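Magnesium-protoporphyrin O-methyltransferase (Synechocystis sp., PDB 4QDJ) methylates magnesium protoporphyrin IX to its 13-monomethyl ester with S-adenosylmethionine as methyl donor, a step of chlorophyll biosynthesis. Local coordinates at residues M214-R218 against F219-R223; N34-Q37 against K38-V42; Q46-D49 against S50-W54. All coordinates share one frame; numbering follows the deposited sequence.

Contact 1 of 3, residues M214-R218 against F219-R223; sequences MTSTR and FYYSR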
loop_
_atom_site.group_PDB
_atom_site.type_symbol
_atom_site.label_atom_id
_atom_site.label_comp_id
_atom_site.label_asym_id
_atom_site.label_seq_id
_atom_site.Cartn_x
_atom_site.Cartn_y
_atom_site.Cartn_z
ATOM N N MET A 214 10.644 -10.339 -1.684
ATOM C CA MET A 214 9.773 -11.085 -2.573
ATOM C C MET A 214 8.917 -12.042 -1.771
ATOM O O MET A 214 9.430 -12.877 -1.029
ATOM C CB MET A 214 10.594 -11.863 -3.601
ATOM C CG MET A 214 9.748 -12.668 -4.575
ATOM S SD MET A 214 8.802 -11.615 -5.692
ATOM C CE MET A 214 7.654 -12.797 -6.390
ATOM N N THR A 215 7.604 -11.905 -1.907
ATOM C CA THR A 215 6.693 -12.865 -1.313
ATOM C C THR A 215 6.182 -13.762 -2.424
ATOM O O THR A 215 5.649 -13.283 -3.425
ATOM C CB THR A 215 5.508 -12.182 -0.616
ATOM O OG1 THR A 215 6.000 -11.255 0.360
ATOM C CG2 THR A 215 4.628 -13.222 0.069
ATOM N N SER A 216 6.364 -15.065 -2.253
ATOM C CA SER A 216 5.938 -16.028 -3.254
ATOM C C SER A 216 5.165 -17.164 -2.608
ATOM O O SER A 216 5.735 -17.988 -1.895
ATOM C CB SER A 216 7.146 -16.589 -4.009
ATOM O OG SER A 216 7.861 -15.562 -4.670
ATOM N N THR A 217 3.860 -17.192 -2.847
ATOM C CA THR A 217 3.037 -18.322 -2.442
ATOM C C THR A 217 2.377 -18.894 -3.687
ATOM O O THR A 217 2.747 -18.546 -4.807
ATOM C CB THR A 217 1.961 -17.922 -1.420
ATOM O OG1 THR A 217 1.001 -17.062 -2.044
ATOM C CG2 THR A 217 2.589 -17.205 -0.230
ATOM N N ARG A 218 1.395 -19.765 -3.495
ATOM C CA ARG A 218 0.746 -20.424 -4.619
ATOM C C ARG A 218 -0.058 -19.450 -5.482
ATOM O O ARG A 218 -0.029 -19.531 -6.709
ATOM C CB ARG A 218 -0.140 -21.568 -4.122
ATOM C CG ARG A 218 -0.731 -22.428 -5.223
ATOM C CD ARG A 218 -1.201 -23.763 -4.670
ATOM N NE ARG A 218 -1.986 -24.515 -5.644
ATOM C CZ ARG A 218 -2.127 -25.836 -5.630
ATOM N NH1 ARG A 218 -1.523 -26.560 -4.697
ATOM N NH2 ARG A 218 -2.864 -26.436 -6.555
ATOM N N PHE A 219 -0.759 -18.521 -4.838
ATOM C CA PHE A 219 -1.657 -17.616 -5.552
ATOM C C PHE A 219 -1.348 -16.146 -5.304
ATOM O O PHE A 219 -2.099 -15.269 -5.730
ATOM C CB PHE A 219 -3.109 -17.895 -5.160
ATOM C CG PHE A 219 -3.551 -19.301 -5.434
ATOM C CD1 PHE A 219 -3.872 -19.700 -6.721
ATOM C CD2 PHE A 219 -3.650 -20.223 -4.406
ATOM C CE1 PHE A 219 -4.282 -20.992 -6.977
ATOM C CE2 PHE A 219 -4.062 -21.518 -4.656
ATOM C CZ PHE A 219 -4.376 -21.903 -5.943
ATOM N N TYR A 220 -0.246 -15.876 -4.615
ATOM C CA TYR A 220 0.117 -14.507 -4.276
ATOM C C TYR A 220 1.588 -14.256 -4.573
ATOM O O TYR A 220 2.461 -14.978 -4.092
ATOM C CB TYR A 220 -0.198 -14.226 -2.802
ATOM C CG TYR A 220 0.212 -12.851 -2.316
ATOM C CD1 TYR A 220 -0.656 -11.769 -2.410
ATOM C CD2 TYR A 220 1.461 -12.640 -1.750
ATOM C CE1 TYR A 220 -0.281 -10.510 -1.960
ATOM C CE2 TYR A 220 1.843 -11.391 -1.300
ATOM C CZ TYR A 220 0.970 -10.331 -1.403
ATOM O OH TYR A 220 1.363 -9.093 -0.949
ATOM N N TYR A 221 1.856 -13.232 -5.374
ATOM C CA TYR A 221 3.221 -12.891 -5.750
ATOM C C TYR A 221 3.417 -11.392 -5.626
ATOM O O TYR A 221 2.742 -10.611 -6.296
ATOM C CB TYR A 221 3.511 -13.347 -7.180
ATOM C CG TYR A 221 3.240 -14.816 -7.412
ATOM C CD1 TYR A 221 4.233 -15.766 -7.206
ATOM C CD2 TYR A 221 1.992 -15.255 -7.832
ATOM C CE1 TYR A 221 3.990 -17.111 -7.414
ATOM C CE2 TYR A 221 1.738 -16.596 -8.040
ATOM C CZ TYR A 221 2.741 -17.520 -7.832
ATOM O OH TYR A 221 2.493 -18.858 -8.040
ATOM N N SER A 222 4.339 -10.990 -4.761
ATOM C CA SER A 222 4.555 -9.575 -4.506
ATOM C C SER A 222 6.037 -9.264 -4.390
ATOM O O SER A 222 6.706 -9.701 -3.452
ATOM C CB SER A 222 3.818 -9.143 -3.237
ATOM O OG SER A 222 3.778 -7.732 -3.127
ATOM N N ARG A 223 6.540 -8.513 -5.362
ATOM C CA ARG A 223 7.918 -8.045 -5.363
ATOM C C ARG A 223 7.970 -6.711 -4.629
ATOM O O ARG A 223 7.211 -5.800 -4.945
ATOM C CB ARG A 223 8.400 -7.875 -6.805
ATOM C CG ARG A 223 9.794 -7.298 -6.950
ATOM C CD ARG A 223 10.861 -8.246 -6.428
ATOM N NE ARG A 223 12.183 -7.862 -6.915
ATOM C CZ ARG A 223 13.307 -7.973 -6.214
ATOM N NH1 ARG A 223 13.280 -8.456 -4.979
ATOM N NH2 ARG A 223 14.461 -7.594 -6.750
#
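Arg218 and Phe219 lie side by side at the turn of a hairpin, their side chains pointing the same way. With CG of Arg218 anti to its own nitrogen (chi1 -173°) and the chain extended onward to NE, the aliphatic part runs over one face of the phenyl ring. The CG atom makes a CH-pi contact 3.7 Å from the ring centroid of Phe219, displaced toward the rim. Farther out, the guanidinium plane is turned 29° from the ring plane, and Arg218 NE approaches Phe219 CZ to 3.6 Å. A serine in place of Phe219 would probably leave the arginine methylenes without this flat support and free the chain to swing.

On one face of the ribbon, Tyr220 presents its ring edge to Thr215, whose CG2 meets CE2 of Tyr220 at 3.6 Å. The two polar ends converge on Thr47, while Tyr220 OH also bonds Asp135. Thr217 OG1, held by Asp39, receives only a weak bond from Tyr220 N. Tyr221 leans back over the turn from the other face, bringing its OH 2.9 Å from Arg218 O. Met214 shares that face with Tyr221, and its sulfur rests against Arg223, with SD 3.9 Å from CB of Arg223.

Beneath the side chains the backbones are paired antiparallel. Thr215 and Ser222 form the hydrogen-bonded pair, with a nearly straight link from Thr215 N to Ser222 O (2.8 Å, 175°), and Thr217 N donates to Tyr220 O beside the turn. This is the hairpin in which strand 221-229, antiparallel to both neighbours, lies between 159-164 and the edge strand 207-216, giving the 3-2-1-4-5-7-6 order characteristic of class I SAM-dependent methyltransferases.

Contact 2 of 3, residues N34-Q37 against K38-V42; sequences NFVQ and KDIRV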
loop_
_atom_site.group_PDB
_atom_site.type_symbol
_atom_site.label_atom_id
_atom_site.label_comp_id
_atom_site.label_asym_id
_atom_site.label_seq_id
_atom_site.Cartn_x
_atom_site.Cartn_y
_atom_site.Cartn_z
ATOM N N ASN A 34 -11.679 -19.623 1.513
ATOM C CA ASN A 34 -11.290 -20.782 0.714
ATOM C C ASN A 34 -9.767 -20.864 0.636
ATOM O O ASN A 34 -9.077 -19.932 1.049
ATOM C CB ASN A 34 -11.969 -20.798 -0.669
ATOM C CG ASN A 34 -11.539 -19.646 -1.565
ATOM O OD1 ASN A 34 -10.360 -19.309 -1.655
ATOM N ND2 ASN A 34 -12.507 -19.048 -2.250
ATOM N N PHE A 35 -9.237 -21.969 0.123
ATOM C CA PHE A 35 -7.791 -22.182 0.185
ATOM C C PHE A 35 -6.996 -21.179 -0.655
ATOM O O PHE A 35 -5.837 -20.895 -0.357
ATOM C CB PHE A 35 -7.414 -23.635 -0.147
ATOM C CG PHE A 35 -7.464 -23.967 -1.610
ATOM C CD1 PHE A 35 -8.656 -24.340 -2.211
ATOM C CD2 PHE A 35 -6.312 -23.935 -2.379
ATOM C CE1 PHE A 35 -8.700 -24.658 -3.557
ATOM C CE2 PHE A 35 -6.350 -24.251 -3.725
ATOM C CZ PHE A 35 -7.545 -24.613 -4.314
ATOM N N VAL A 36 -7.628 -20.632 -1.689
ATOM C CA VAL A 36 -7.001 -19.595 -2.502
ATOM C C VAL A 36 -6.910 -18.290 -1.714
ATOM O O VAL A 36 -5.856 -17.650 -1.662
ATOM C CB VAL A 36 -7.787 -19.347 -3.803
ATOM C CG1 VAL A 36 -7.168 -18.201 -4.592
ATOM C CG2 VAL A 36 -7.842 -20.618 -4.641
ATOM N N GLN A 37 -8.025 -17.906 -1.102
ATOM C CA GLN A 37 -8.090 -16.699 -0.285
ATOM C C GLN A 37 -7.166 -16.793 0.925
ATOM O O GLN A 37 -6.565 -15.801 1.336
ATOM C CB GLN A 37 -9.529 -16.445 0.172
ATOM C CG GLN A 37 -10.487 -16.103 -0.960
ATOM C CD GLN A 37 -11.943 -16.273 -0.570
ATOM O OE1 GLN A 37 -12.258 -16.838 0.478
ATOM N NE2 GLN A 37 -12.842 -15.785 -1.418
ATOM N N LYS A 38 -7.057 -17.990 1.495
ATOM C CA LYS A 38 -6.184 -18.209 2.642
ATOM C C LYS A 38 -4.727 -18.007 2.244
ATOM O O LYS A 38 -3.938 -17.436 2.998
ATOM C CB LYS A 38 -6.388 -19.615 3.210
ATOM C CG LYS A 38 -5.570 -19.908 4.460
ATOM C CD LYS A 38 -5.845 -18.890 5.555
ATOM C CE LYS A 38 -5.405 -19.408 6.915
ATOM N NZ LYS A 38 -3.995 -19.881 6.906
ATOM N N ASP A 39 -4.379 -18.476 1.051
ATOM C CA ASP A 39 -3.034 -18.306 0.518
ATOM C C ASP A 39 -2.708 -16.824 0.329
ATOM O O ASP A 39 -1.595 -16.377 0.618
ATOM C CB ASP A 39 -2.901 -19.057 -0.809
ATOM C CG ASP A 39 -1.503 -18.986 -1.379
ATOM O OD1 ASP A 39 -0.664 -19.830 -1.002
ATOM O OD2 ASP A 39 -1.244 -18.086 -2.206
ATOM N N ILE A 40 -3.689 -16.067 -0.150
ATOM C CA ILE A 40 -3.537 -14.626 -0.330
ATOM C C ILE A 40 -3.399 -13.915 1.016
ATOM O O ILE A 40 -2.563 -13.022 1.176
ATOM C CB ILE A 40 -4.724 -14.037 -1.116
ATOM C CG1 ILE A 40 -4.756 -14.615 -2.533
ATOM C CG2 ILE A 40 -4.648 -12.517 -1.159
ATOM C CD1 ILE A 40 -5.976 -14.204 -3.332
ATOM N N ARG A 41 -4.218 -14.321 1.983
ATOM C CA ARG A 41 -4.143 -13.772 3.334
ATOM C C ARG A 41 -2.744 -13.945 3.920
ATOM O O ARG A 41 -2.149 -12.992 4.425
ATOM C CB ARG A 41 -5.179 -14.438 4.245
ATOM C CG ARG A 41 -5.024 -14.087 5.719
ATOM C CD ARG A 41 -6.004 -14.864 6.584
ATOM N NE ARG A 41 -7.377 -14.396 6.420
ATOM C CZ ARG A 41 -8.437 -15.013 6.933
ATOM N NH1 ARG A 41 -8.281 -16.128 7.635
ATOM N NH2 ARG A 41 -9.652 -14.518 6.738
ATOM N N VAL A 42 -2.221 -15.163 3.833
ATOM C CA VAL A 42 -0.900 -15.479 4.371
ATOM C C VAL A 42 0.215 -14.739 3.628
ATOM O O VAL A 42 1.127 -14.186 4.249
ATOM C CB VAL A 42 -0.640 -17.003 4.343
ATOM C CG1 VAL A 42 0.802 -17.313 4.721
ATOM C CG2 VAL A 42 -1.610 -17.720 5.273
#
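Ile40 reaches back one helical turn to Val36, and its side chain can be followed outward atom by atom. CB of Ile40 sits 3.5 Å from Gln37 O. The next atom, CG1 of Ile40, is directed beside the backbone nitrogen (chi1 -64°), where it comes 3.3 Å from Val36 O, the same carbonyl that accepts Ile40 N. At the tip, CD1 of Ile40 makes a loose apolar contact with CG1 of Val36 at 4.4 Å. The isoleucine also packs on Trp24 and Ile27, and so fastens the start of helix 35-58 to helix 19-27.

The polar work is done at the helix end. Asn34 is the N-cap, and Gln37 N points almost straight at Asn34 OD1 (2.8 Å, 170°). The bond is returned by Asn34 N, which donates to Gln37 OE1 at 3.0 Å from above the plane of that amide. These reciprocal bonds form a capping box. From there the regular i to i+4 helix bonds begin, with Lys38 N bound to Asn34 O at 2.8 Å and Arg41 N bound to Gln37 O. Beyond the box, the Arg41 guanidinium is anchored on the backbone oxygens of Arg26, Ile27 and Gly31. Chemically, an amide oxygen thus supplies the acceptor that the first helical turn lacks, and the cap probably fixes where the helix starts, at the surface.

Contact 3 of 3, residues Q46-D49 against S50-W54; sequences QTVD and SVVAW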
loop_
_atom_site.group_PDB
_atom_site.type_symbol
_atom_site.label_atom_id
_atom_site.label_comp_id
_atom_site.label_asym_id
_atom_site.label_seq_id
_atom_site.Cartn_x
_atom_site.Cartn_y
_atom_site.Cartn_z
ATOM N N GLN A 46 2.762 -11.720 4.974
ATOM C CA GLN A 46 4.215 -11.790 4.864
ATOM C C GLN A 46 4.783 -10.489 4.301
ATOM O O GLN A 46 5.806 -9.992 4.773
ATOM C CB GLN A 46 4.642 -12.979 4.000
ATOM C CG GLN A 46 6.147 -13.098 3.820
ATOM C CD GLN A 46 6.556 -14.374 3.113
ATOM O OE1 GLN A 46 5.953 -15.429 3.312
ATOM N NE2 GLN A 46 7.587 -14.285 2.281
ATOM N N THR A 47 4.111 -9.940 3.295
ATOM C CA THR A 47 4.535 -8.676 2.699
ATOM C C THR A 47 4.505 -7.561 3.738
ATOM O O THR A 47 5.472 -6.812 3.889
ATOM C CB THR A 47 3.648 -8.291 1.500
ATOM O OG1 THR A 47 3.759 -9.298 0.488
ATOM C CG2 THR A 47 4.074 -6.946 0.922
ATOM N N VAL A 48 3.391 -7.463 4.455
ATOM C CA VAL A 48 3.256 -6.478 5.521
ATOM C C VAL A 48 4.349 -6.645 6.572
ATOM O O VAL A 48 5.037 -5.684 6.920
ATOM C CB VAL A 48 1.866 -6.556 6.183
ATOM C CG1 VAL A 48 1.827 -5.708 7.448
ATOM C CG2 VAL A 48 0.791 -6.115 5.200
ATOM N N ASP A 49 4.523 -7.870 7.060
ATOM C CA ASP A 49 5.516 -8.139 8.097
ATOM C C ASP A 49 6.943 -7.829 7.640
ATOM O O ASP A 49 7.761 -7.360 8.428
ATOM C CB ASP A 49 5.414 -9.583 8.599
ATOM C CG ASP A 49 4.189 -9.817 9.466
ATOM O OD1 ASP A 49 3.599 -8.831 9.957
ATOM O OD2 ASP A 49 3.817 -10.994 9.661
ATOM N N SER A 50 7.237 -8.088 6.369
ATOM C CA SER A 50 8.559 -7.803 5.815
ATOM C C SER A 50 8.850 -6.305 5.820
ATOM O O SER A 50 9.957 -5.874 6.140
ATOM C CB SER A 50 8.681 -8.353 4.389
ATOM O OG SER A 50 8.735 -9.770 4.386
ATOM N N VAL A 51 7.850 -5.511 5.454
ATOM C CA VAL A 51 8.019 -4.062 5.416
ATOM C C VAL A 51 8.150 -3.482 6.824
ATOM O O VAL A 51 9.025 -2.654 7.086
ATOM C CB VAL A 51 6.878 -3.383 4.629
ATOM C CG1 VAL A 51 6.951 -1.862 4.764
ATOM C CG2 VAL A 51 6.949 -3.793 3.168
ATOM N N VAL A 52 7.296 -3.934 7.737
ATOM C CA VAL A 52 7.401 -3.525 9.133
ATOM C C VAL A 52 8.790 -3.857 9.675
ATOM O O VAL A 52 9.420 -3.034 10.345
ATOM C CB VAL A 52 6.315 -4.190 10.007
ATOM C CG1 VAL A 52 6.557 -3.896 11.485
ATOM C CG2 VAL A 52 4.931 -3.709 9.585
ATOM N N ALA A 53 9.277 -5.054 9.357
ATOM C CA ALA A 53 10.590 -5.493 9.819
ATOM C C ALA A 53 11.718 -4.597 9.305
ATOM O O ALA A 53 12.655 -4.290 10.045
ATOM C CB ALA A 53 10.838 -6.945 9.426
ATOM N N TRP A 54 11.628 -4.184 8.041
ATOM C CA TRP A 54 12.611 -3.265 7.467
ATOM C C TRP A 54 12.661 -1.979 8.275
ATOM O O TRP A 54 13.735 -1.502 8.648
ATOM C CB TRP A 54 12.241 -2.898 6.030
ATOM C CG TRP A 54 12.641 -3.883 4.982
ATOM C CD1 TRP A 54 13.423 -4.991 5.138
ATOM C CD2 TRP A 54 12.272 -3.842 3.600
ATOM N NE1 TRP A 54 13.560 -5.644 3.935
ATOM C CE2 TRP A 54 12.861 -4.959 2.976
ATOM C CE3 TRP A 54 11.494 -2.969 2.831
ATOM C CZ2 TRP A 54 12.700 -5.224 1.616
ATOM C CZ3 TRP A 54 11.335 -3.233 1.483
ATOM C CH2 TRP A 54 11.937 -4.352 0.889
HETATM O O HOH W 1 8.152 -11.159 2.005
#
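Val52 lies one turn beyond Val48 and overlaps it loosely, CG2 of Val52 facing CG1 of Val48 at 4.3 Å. Both belong to the middle of helix 35-58, an alpha helix beside the Rossmann-like methyltransferase sheet. The spacing of four residues lines the valines up along one ridge. Both rest on Leu76, and the side chain of Val48 comes about 5 Å from the bound S-adenosylmethionine, so the Val48 end of the ridge lies near the cofactor. Val51 packs instead on Leu134, and one of its methyls, CG2, lies 3.4 Å from Thr47 O. Thr47 faces strand 221-229 and packs on Ile224.

The outer side of the helix is polar. In the modelled conformer, the hydroxyl of Ser50 lies beside its backbone nitrogen (chi1 -71°) and folds back to donate to Gln46 O at 3.0 Å. That carbonyl would then hold two donors, Ser50 N and Ser50 OG, reaching it from opposite faces of its plane. A water bridges the Gln46 amide and the same hydroxyl, but Gln46 and Ser50 each have a second conformer, so both details are tentative. Asp49 uses its carboxylate on Gln45 and its carbonyl on Ala53 N. Among the helix backbone bonds, the one under the valine ridge is nearly linear: Val52 N meets Val48 O at 3.0 Å with an angle of 175° at the hydrogen.

Contacts 2 and 3 are successive parts of helix 35-58, whereas contact 1 belongs to the strand pair 207-216 and 221-229 against which that helix lies. Contact 2 is a surface feature; contacts 1 and 3 are partly buried, and contact 3 lies nearest the centre of the chain. Place and chemistry agree: amide capping marks the helix end, a valine ridge its middle, and cross-strand pairing with aromatic contacts the hairpin. The hairpin touches both helical parts, gripping Asp39 of contact 2 through backbone and hydroxyl groups beside its turn and Thr47 of contact 3 through the hydroxyls of Thr215 and Tyr220, while Phe219 adds apolar packing on Phe35.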